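Local coordinates for putative peptidase M23 (Pseudomonas aeruginosa PAO1, PDB 2HSI), which probably acts as a zinc-dependent metalloendopeptidase of the M23 family, although its physiological role has not been established, at residues V39-L44 with R69-V74; A53-K58 with G75-T80. All blocks are in the same frame, centred on the assembly; numbering follows the deposited sequence.

Contact 1: V39-L44 with R69-V74; sequences VAVVDL and RWIAVV
V39-L44 and R69-V74 pair as antiparallel strands at one margin of the six-stranded sheet of the M23 N-terminal domain, strand 39-43 being one of its two outermost strands within the chain. Two hydrogen-bonded pairs, A40 with V74 and V42 with A72, alternate with the non-hydrogen-bonded pairs V41-V73 and D43-I71; V42 N to A72 O measures 2.9 Å. Along most of this paired backbone both faces are buried and apolar. On the face carrying V41 and I71, V41 CG1 meets I71 CD1 at 3.8 Å, and helix 26-31 covers V41 through M28 and L31. The other face joins V42 CG2 to V74 CG2 at 4.1 Å. There L44, whose N bonds to W70 O, sets CD2 3.8 Å from A72 CB, and L87 of strand 83-90 packs against V42, L44 and A72. Beyond this apolar part lies the partly exposed, polar end. R69 CG takes the crowded position (chi1 65°), with the chain extended to NE, which forms a salt bridge with E65. The R69 and D43 side chains cross at about a right angle. D43 OD1 accepts from G45 N, and a water is hydrogen-bonded to D43 OD1 (2.8 Å) and W70 O. The D43-R69 salt bridge is weak as a hydrogen bond: R69 NH1 lies 3.0 Å from D43 OD2, close to the guanidinium plane, but with an N-H...O angle of only 137°; carboxylate and guanidinium planes stand 68° apart.

Contact 2: A53-K58 with G75-T80; sequences AFYQGK and GIPLST
Y55 and T80 reach toward each other tip to tip, the phenolic OH of Y55 lying 3.8 Å from T80 CG2. P77 comes up to the edge of the same ring, its CD near the ring plane and 4.0 Å from Y55 CE2, while the carbonyl O of G75 approaches obliquely. Q56 lies over one face, with its CG 3.7 Å above the Y55 ring plane; the Q56 and P77 side chains slide past each other in opposite directions, Q56 OE1 coming to 3.7 Å from P77 CG. No direct hydrogen bond joins the two segments. Instead, a water accepts from Q56 NE2 and donates to T80 OG1, 2.7 Å away. T80 OG1 donates to P77 O, also bonded by T80 N across the type I turn P77-T80; the OG1 bond directs the hydroxyl proton, so OG1 accepts from the water. Further out, Q85 holds the Y55 hydroxyl by a hydrogen bond and F100 meets the Y55 ring. Y55 CB points toward the loop, with CG anti to the backbone N (chi1 177°). Y55 and K58 bond through their backbone N and O atoms in both directions, closing the two-residue type I' turn of a beta hairpin between strands 52-55 and 58-64.

How the contacts relate
Contact 1 lies within the six-stranded sheet of the N-terminal domain; contact 2, centred 13 Å away, joins the hairpin turn after strand 52-55 to the loop leaving strand 70-75. V74 ends the second segment of contact 1 and G75 begins that of contact 2. The segments alternate along the chain, and in the sheet strand 58-64 separates strand 70-75 from strand 52-55. Even so, the contacts touch, V74 CG1 packing 3.5 Å from Y55 CD2. Neither lies near the zinc site formed by H180, D184, H259 and H261. N267 OD1 accepts a hydrogen bond from G75 N and D268 forms a salt bridge with K58; both residues lie between strand 260-266, which carries H261, and strand 269-271.

Contact 1: V39-L44 with R69-V74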
ATOM      1  N   VAL A  39       0.331   2.351 -10.690  1.00 20.71           N
ATOM      2  CA  VAL A  39       1.740   2.348 -10.276  1.00 18.73           C
ATOM      3  C   VAL A  39       2.671   2.675 -11.461  1.00 19.30           C
ATOM      4  O   VAL A  39       2.515   2.128 -12.551  1.00 24.39           O
ATOM      5  CB  VAL A  39       2.147   0.969  -9.653  1.00 16.22           C
ATOM      6  CG1 VAL A  39       3.640   0.935  -9.270  1.00 20.15           C
ATOM      7  CG2 VAL A  39       1.286   0.619  -8.432  1.00 16.39           C
ATOM      8  N   ALA A  40       3.647   3.556 -11.244  1.00 18.41           N
ATOM      9  CA  ALA A  40       4.655   3.814 -12.277  1.00 20.27           C
ATOM     10  C   ALA A  40       6.017   3.374 -11.782  1.00 25.07           C
ATOM     11  O   ALA A  40       6.423   3.740 -10.677  1.00 20.83           O
ATOM     12  CB  ALA A  40       4.673   5.290 -12.646  1.00 20.44           C
ATOM     13  N   VAL A  41       6.714   2.587 -12.598  1.00 22.91           N
ATOM     14  CA  VAL A  41       8.095   2.195 -12.320  1.00 20.83           C
ATOM     15  C   VAL A  41       9.010   3.135 -13.095  1.00 26.21           C
ATOM     16  O   VAL A  41       8.944   3.197 -14.320  1.00 21.96           O
ATOM     17  CB  VAL A  41       8.372   0.717 -12.690  1.00 23.08           C
ATOM     18  CG1 VAL A  41       9.845   0.345 -12.408  1.00 25.30           C
ATOM     19  CG2 VAL A  41       7.405  -0.221 -11.943  1.00 14.57           C
ATOM     20  N   VAL A  42       9.830   3.894 -12.374  1.00 17.42           N
ATOM     21  CA  VAL A  42      10.618   4.969 -12.989  1.00 16.34           C
ATOM     22  C   VAL A  42      12.115   4.725 -12.822  1.00 18.21           C
ATOM     23  O   VAL A  42      12.598   4.596 -11.705  1.00 15.55           O
ATOM     24  CB  VAL A  42      10.241   6.372 -12.412  1.00 18.87           C
ATOM     25  CG1 VAL A  42      10.939   7.480 -13.169  1.00 18.45           C
ATOM     26  CG2 VAL A  42       8.722   6.609 -12.454  1.00 18.29           C
ATOM     27  N   ASP A  43      12.831   4.660 -13.945  1.00 18.68           N
ATOM     28  CA  ASP A  43      14.299   4.623 -13.972  1.00 18.35           C
ATOM     29  C   ASP A  43      14.814   5.909 -13.338  1.00 15.91           C
ATOM     30  O   ASP A  43      14.481   7.005 -13.769  1.00 17.54           O
ATOM     31  CB  ASP A  43      14.771   4.493 -15.434  1.00 20.38           C
ATOM     32  CG  ASP A  43      16.300   4.284 -15.582  1.00 17.58           C
ATOM     33  OD1 ASP A  43      17.076   4.535 -14.644  1.00 16.18           O
ATOM     34  OD2 ASP A  43      16.730   3.866 -16.677  1.00 20.75           O
ATOM     35  N   LEU A  44      15.625   5.773 -12.296  1.00 13.51           N
ATOM     36  CA  LEU A  44      16.156   6.952 -11.606  1.00 15.52           C
ATOM     37  C   LEU A  44      17.443   7.526 -12.196  1.00 11.86           C
ATOM     38  O   LEU A  44      17.876   8.609 -11.794  1.00 17.06           O
ATOM     39  CB  LEU A  44      16.342   6.659 -10.106  1.00 18.17           C
ATOM     40  CG  LEU A  44      15.045   6.344  -9.355  1.00 18.88           C
ATOM     41  CD1 LEU A  44      15.308   6.255  -7.863  1.00 13.86           C
ATOM     42  CD2 LEU A  44      14.017   7.434  -9.634  1.00 17.12           C
ATOM     43  N   ARG A  69      19.958  -1.352 -11.743  1.00 16.37           N
ATOM     44  CA  ARG A  69      19.669   0.077 -11.692  1.00 21.01           C
ATOM     45  C   ARG A  69      18.654   0.372 -10.598  1.00 12.88           C
ATOM     46  O   ARG A  69      17.778  -0.461 -10.296  1.00 17.89           O
ATOM     47  CB  ARG A  69      19.145   0.591 -13.048  1.00 15.72           C
ATOM     48  CG  ARG A  69      17.794  -0.007 -13.430  1.00 20.73           C
ATOM     49  CD  ARG A  69      17.176   0.574 -14.679  1.00 29.81           C
ATOM     50  NE  ARG A  69      15.898  -0.088 -14.923  1.00 28.50           N
ATOM     51  CZ  ARG A  69      15.040   0.212 -15.892  1.00 27.93           C
ATOM     52  NH1 ARG A  69      15.285   1.184 -16.762  1.00 27.82           N
ATOM     53  NH2 ARG A  69      13.922  -0.478 -15.990  1.00 30.49           N
ATOM     54  N   TRP A  70      18.809   1.545  -9.988  1.00 15.68           N
ATOM     55  CA  TRP A  70      17.835   2.069  -9.042  1.00 20.60           C
ATOM     56  C   TRP A  70      16.565   2.536  -9.742  1.00 18.19           C
ATOM     57  O   TRP A  70      16.599   3.308 -10.719  1.00 17.49           O
ATOM     58  CB  TRP A  70      18.430   3.205  -8.217  1.00 16.87           C
ATOM     59  CG  TRP A  70      19.502   2.786  -7.256  1.00 16.06           C
ATOM     60  CD1 TRP A  70      20.848   3.042  -7.359  1.00 18.40           C
ATOM     61  CD2 TRP A  70      19.325   2.059  -6.023  1.00 15.68           C
ATOM     62  NE1 TRP A  70      21.512   2.514  -6.269  1.00 21.59           N
ATOM     63  CE2 TRP A  70      20.601   1.912  -5.436  1.00 15.07           C
ATOM     64  CE3 TRP A  70      18.207   1.535  -5.353  1.00 15.86           C
ATOM     65  CZ2 TRP A  70      20.795   1.242  -4.209  1.00 15.07           C
ATOM     66  CZ3 TRP A  70      18.401   0.871  -4.135  1.00 20.10           C
ATOM     67  CH2 TRP A  70      19.689   0.727  -3.585  1.00 18.11           C
ATOM     68  N   ILE A  71      15.438   2.045  -9.243  1.00 16.10           N
ATOM     69  CA  ILE A  71      14.135   2.424  -9.778  1.00 18.53           C
ATOM     70  C   ILE A  71      13.254   2.922  -8.632  1.00 19.20           C
ATOM     71  O   ILE A  71      13.417   2.495  -7.487  1.00 17.02           O
ATOM     72  CB  ILE A  71      13.441   1.246 -10.540  1.00 16.36           C
ATOM     73  CG1 ILE A  71      13.459  -0.038  -9.700  1.00 17.74           C
ATOM     74  CG2 ILE A  71      14.090   1.004 -11.917  1.00 17.82           C
ATOM     75  CD1 ILE A  71      12.526  -1.138 -10.185  1.00 26.37           C
ATOM     76  N   ALA A  72      12.352   3.855  -8.934  1.00 17.06           N
ATOM     77  CA  ALA A  72      11.279   4.201  -7.997  1.00 14.69           C
ATOM     78  C   ALA A  72      10.005   3.443  -8.375  1.00 16.70           C
ATOM     79  O   ALA A  72       9.702   3.258  -9.561  1.00 17.25           O
ATOM     80  CB  ALA A  72      11.026   5.706  -7.990  1.00 15.48           C
ATOM     81  N   VAL A  73       9.264   2.995  -7.366  1.00 17.98           N
ATOM     82  CA  VAL A  73       7.988   2.310  -7.568  1.00 18.72           C
ATOM     83  C   VAL A  73       6.962   3.246  -6.948  1.00 18.65           C
ATOM     84  O   VAL A  73       6.869   3.347  -5.719  1.00 16.04           O
ATOM     85  CB  VAL A  73       7.975   0.895  -6.912  1.00 14.71           C
ATOM     86  CG1 VAL A  73       6.615   0.223  -7.051  1.00 18.55           C
ATOM     87  CG2 VAL A  73       9.044   0.003  -7.540  1.00 18.57           C
ATOM     88  N   VAL A  74       6.239   3.957  -7.816  1.00 16.90           N
ATOM     89  CA  VAL A  74       5.524   5.182  -7.442  1.00 18.50           C
ATOM     90  C   VAL A  74       4.021   4.940  -7.463  1.00 16.99           C
ATOM     91  O   VAL A  74       3.479   4.506  -8.480  1.00 18.10           O
ATOM     92  CB  VAL A  74       5.847   6.363  -8.427  1.00 16.28           C
ATOM     93  CG1 VAL A  74       5.234   7.684  -7.944  1.00 14.38           C
ATOM     94  CG2 VAL A  74       7.353   6.536  -8.632  1.00 21.52           C
TER
HETATM   95  O   HOH W   1      18.579   3.825 -12.396  1.00 18.46           O

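Contact 2: A53-K58 with G75-T80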
ATOM      1  N   ALA A  53      13.881   9.500  -3.498  1.00 16.96           N
ATOM      2  CA  ALA A  53      12.969  10.027  -4.516  1.00 13.17           C
ATOM      3  C   ALA A  53      11.697  10.531  -3.853  1.00 17.82           C
ATOM      4  O   ALA A  53      11.316  10.038  -2.801  1.00 15.29           O
ATOM      5  CB  ALA A  53      12.646   8.963  -5.544  1.00 15.98           C
ATOM      6  N   PHE A  54      11.059  11.522  -4.479  1.00 16.92           N
ATOM      7  CA  PHE A  54       9.877  12.193  -3.934  1.00 17.79           C
ATOM      8  C   PHE A  54       8.892  12.439  -5.064  1.00 14.21           C
ATOM      9  O   PHE A  54       9.287  12.886  -6.147  1.00 14.35           O
ATOM     10  CB  PHE A  54      10.247  13.536  -3.285  1.00 20.79           C
ATOM     11  CG  PHE A  54      11.078  13.408  -2.041  1.00 17.90           C
ATOM     12  CD1 PHE A  54      10.467  13.357  -0.792  1.00 19.88           C
ATOM     13  CD2 PHE A  54      12.474  13.342  -2.113  1.00 18.36           C
ATOM     14  CE1 PHE A  54      11.227  13.241   0.360  1.00 20.87           C
ATOM     15  CE2 PHE A  54      13.233  13.213  -0.971  1.00 19.00           C
ATOM     16  CZ  PHE A  54      12.613  13.165   0.266  1.00 20.06           C
ATOM     17  N   TYR A  55       7.621  12.130  -4.811  1.00 18.92           N
ATOM     18  CA  TYR A  55       6.530  12.433  -5.744  1.00 13.87           C
ATOM     19  C   TYR A  55       5.446  13.220  -5.033  1.00 21.74           C
ATOM     20  O   TYR A  55       4.894  12.756  -4.029  1.00 17.68           O
ATOM     21  CB  TYR A  55       5.954  11.142  -6.329  1.00 13.38           C
ATOM     22  CG  TYR A  55       4.768  11.331  -7.263  1.00 18.90           C
ATOM     23  CD1 TYR A  55       4.863  12.157  -8.401  1.00 17.13           C
ATOM     24  CD2 TYR A  55       3.567  10.655  -7.036  1.00 23.48           C
ATOM     25  CE1 TYR A  55       3.783  12.317  -9.264  1.00 21.89           C
ATOM     26  CE2 TYR A  55       2.486  10.805  -7.893  1.00 19.57           C
ATOM     27  CZ  TYR A  55       2.599  11.637  -9.005  1.00 24.87           C
ATOM     28  OH  TYR A  55       1.528  11.774  -9.850  1.00 22.97           O
ATOM     29  N   GLN A  56       5.160  14.416  -5.559  1.00 23.29           N
ATOM     30  CA  GLN A  56       4.234  15.381  -4.936  1.00 25.01           C
ATOM     31  C   GLN A  56       4.626  15.708  -3.483  1.00 24.76           C
ATOM     32  O   GLN A  56       3.765  15.901  -2.625  1.00 28.52           O
ATOM     33  CB  GLN A  56       2.771  14.895  -5.053  1.00 22.70           C
ATOM     34  CG  GLN A  56       2.363  14.503  -6.491  1.00 29.39           C
ATOM     35  CD  GLN A  56       1.000  13.814  -6.602  1.00 32.46           C
ATOM     36  OE1 GLN A  56       0.642  12.957  -5.794  1.00 33.91           O
ATOM     37  NE2 GLN A  56       0.254  14.168  -7.640  1.00 28.58           N
ATOM     38  N   GLY A  57       5.933  15.736  -3.217  1.00 21.40           N
ATOM     39  CA  GLY A  57       6.460  16.046  -1.877  1.00 25.26           C
ATOM     40  C   GLY A  57       6.532  14.875  -0.897  1.00 22.85           C
ATOM     41  O   GLY A  57       6.996  15.037   0.225  1.00 25.59           O
ATOM     42  N   LYS A  58       6.072  13.705  -1.321  1.00 17.42           N
ATOM     43  CA  LYS A  58       6.017  12.507  -0.480  1.00 16.10           C
ATOM     44  C   LYS A  58       7.149  11.555  -0.861  1.00 18.95           C
ATOM     45  O   LYS A  58       7.345  11.300  -2.046  1.00 16.56           O
ATOM     46  CB  LYS A  58       4.687  11.781  -0.685  1.00 20.56           C
ATOM     47  CG  LYS A  58       3.414  12.651  -0.530  1.00 26.12           C
ATOM     48  CD  LYS A  58       2.852  12.588   0.882  1.00 29.84           C
ATOM     49  CE  LYS A  58       1.652  13.530   1.082  1.00 23.68           C
ATOM     50  NZ  LYS A  58       0.416  13.080   0.382  1.00 37.22           N
ATOM     51  N   GLY A  75       3.357   5.222  -6.344  1.00 16.70           N
ATOM     52  CA  GLY A  75       1.899   5.137  -6.274  1.00 16.52           C
ATOM     53  C   GLY A  75       1.266   6.392  -6.860  1.00 17.32           C
ATOM     54  O   GLY A  75       1.666   7.503  -6.516  1.00 18.79           O
ATOM     55  N   ILE A  76       0.287   6.207  -7.749  1.00 16.52           N
ATOM     56  CA  ILE A  76      -0.402   7.329  -8.400  0.50 19.68           C
ATOM     57  C   ILE A  76      -1.812   7.480  -7.825  1.00 18.63           C
ATOM     58  O   ILE A  76      -2.649   6.597  -8.002  1.00 22.15           O
ATOM     59  CB  ILE A  76      -0.498   7.140  -9.939  0.50 20.37           C
ATOM     60  CG1 ILE A  76       0.847   6.703 -10.540  0.50 17.36           C
ATOM     61  CG2 ILE A  76      -1.040   8.405 -10.613  0.50 17.85           C
ATOM     62  CD1 ILE A  76       2.001   7.677 -10.331  0.50 14.74           C
ATOM     63  N   PRO A  77      -2.080   8.599  -7.122  1.00 21.93           N
ATOM     64  CA  PRO A  77      -3.441   8.760  -6.571  1.00 24.18           C
ATOM     65  C   PRO A  77      -4.542   8.686  -7.634  1.00 27.83           C
ATOM     66  O   PRO A  77      -4.319   9.056  -8.794  1.00 23.63           O
ATOM     67  CB  PRO A  77      -3.401  10.145  -5.939  1.00 23.05           C
ATOM     68  CG  PRO A  77      -1.952  10.393  -5.650  1.00 25.73           C
ATOM     69  CD  PRO A  77      -1.203   9.726  -6.748  1.00 19.14           C
ATOM     70  N   LEU A  78      -5.710   8.195  -7.238  1.00 25.45           N
ATOM     71  CA  LEU A  78      -6.852   8.055  -8.149  1.00 26.46           C
ATOM     72  C   LEU A  78      -7.333   9.404  -8.718  1.00 21.39           C
ATOM     73  O   LEU A  78      -7.853   9.464  -9.828  1.00 25.88           O
ATOM     74  CB  LEU A  78      -7.995   7.294  -7.461  1.00 27.85           C
ATOM     75  CG  LEU A  78      -9.100   6.690  -8.341  1.00 35.96           C
ATOM     76  CD1 LEU A  78      -8.591   5.547  -9.225  1.00 32.71           C
ATOM     77  CD2 LEU A  78     -10.273   6.225  -7.485  1.00 46.91           C
ATOM     78  N   SER A  79      -7.110  10.481  -7.973  1.00 25.70           N
ATOM     79  CA  SER A  79      -7.473  11.831  -8.420  1.00 29.95           C
ATOM     80  C   SER A  79      -6.482  12.474  -9.415  1.00 32.55           C
ATOM     81  O   SER A  79      -6.743  13.563  -9.934  1.00 29.07           O
ATOM     82  CB  SER A  79      -7.688  12.745  -7.206  1.00 27.90           C
ATOM     83  OG  SER A  79      -6.484  12.942  -6.492  1.00 31.34           O
ATOM     84  N   THR A  80      -5.358  11.805  -9.686  1.00 27.19           N
ATOM     85  CA  THR A  80      -4.345  12.331 -10.605  1.00 23.27           C
ATOM     86  C   THR A  80      -4.853  12.420 -12.038  1.00 16.49           C
ATOM     87  O   THR A  80      -5.321  11.435 -12.604  1.00 26.57           O
ATOM     88  CB  THR A  80      -3.063  11.473 -10.605  1.00 24.93           C
ATOM     89  OG1 THR A  80      -2.644  11.241  -9.257  1.00 22.95           O
ATOM     90  CG2 THR A  80      -1.936  12.154 -11.364  1.00 22.37           C
TER
HETATM   91  O   HOH W   2      -2.489  13.596  -7.895  1.00 43.33           O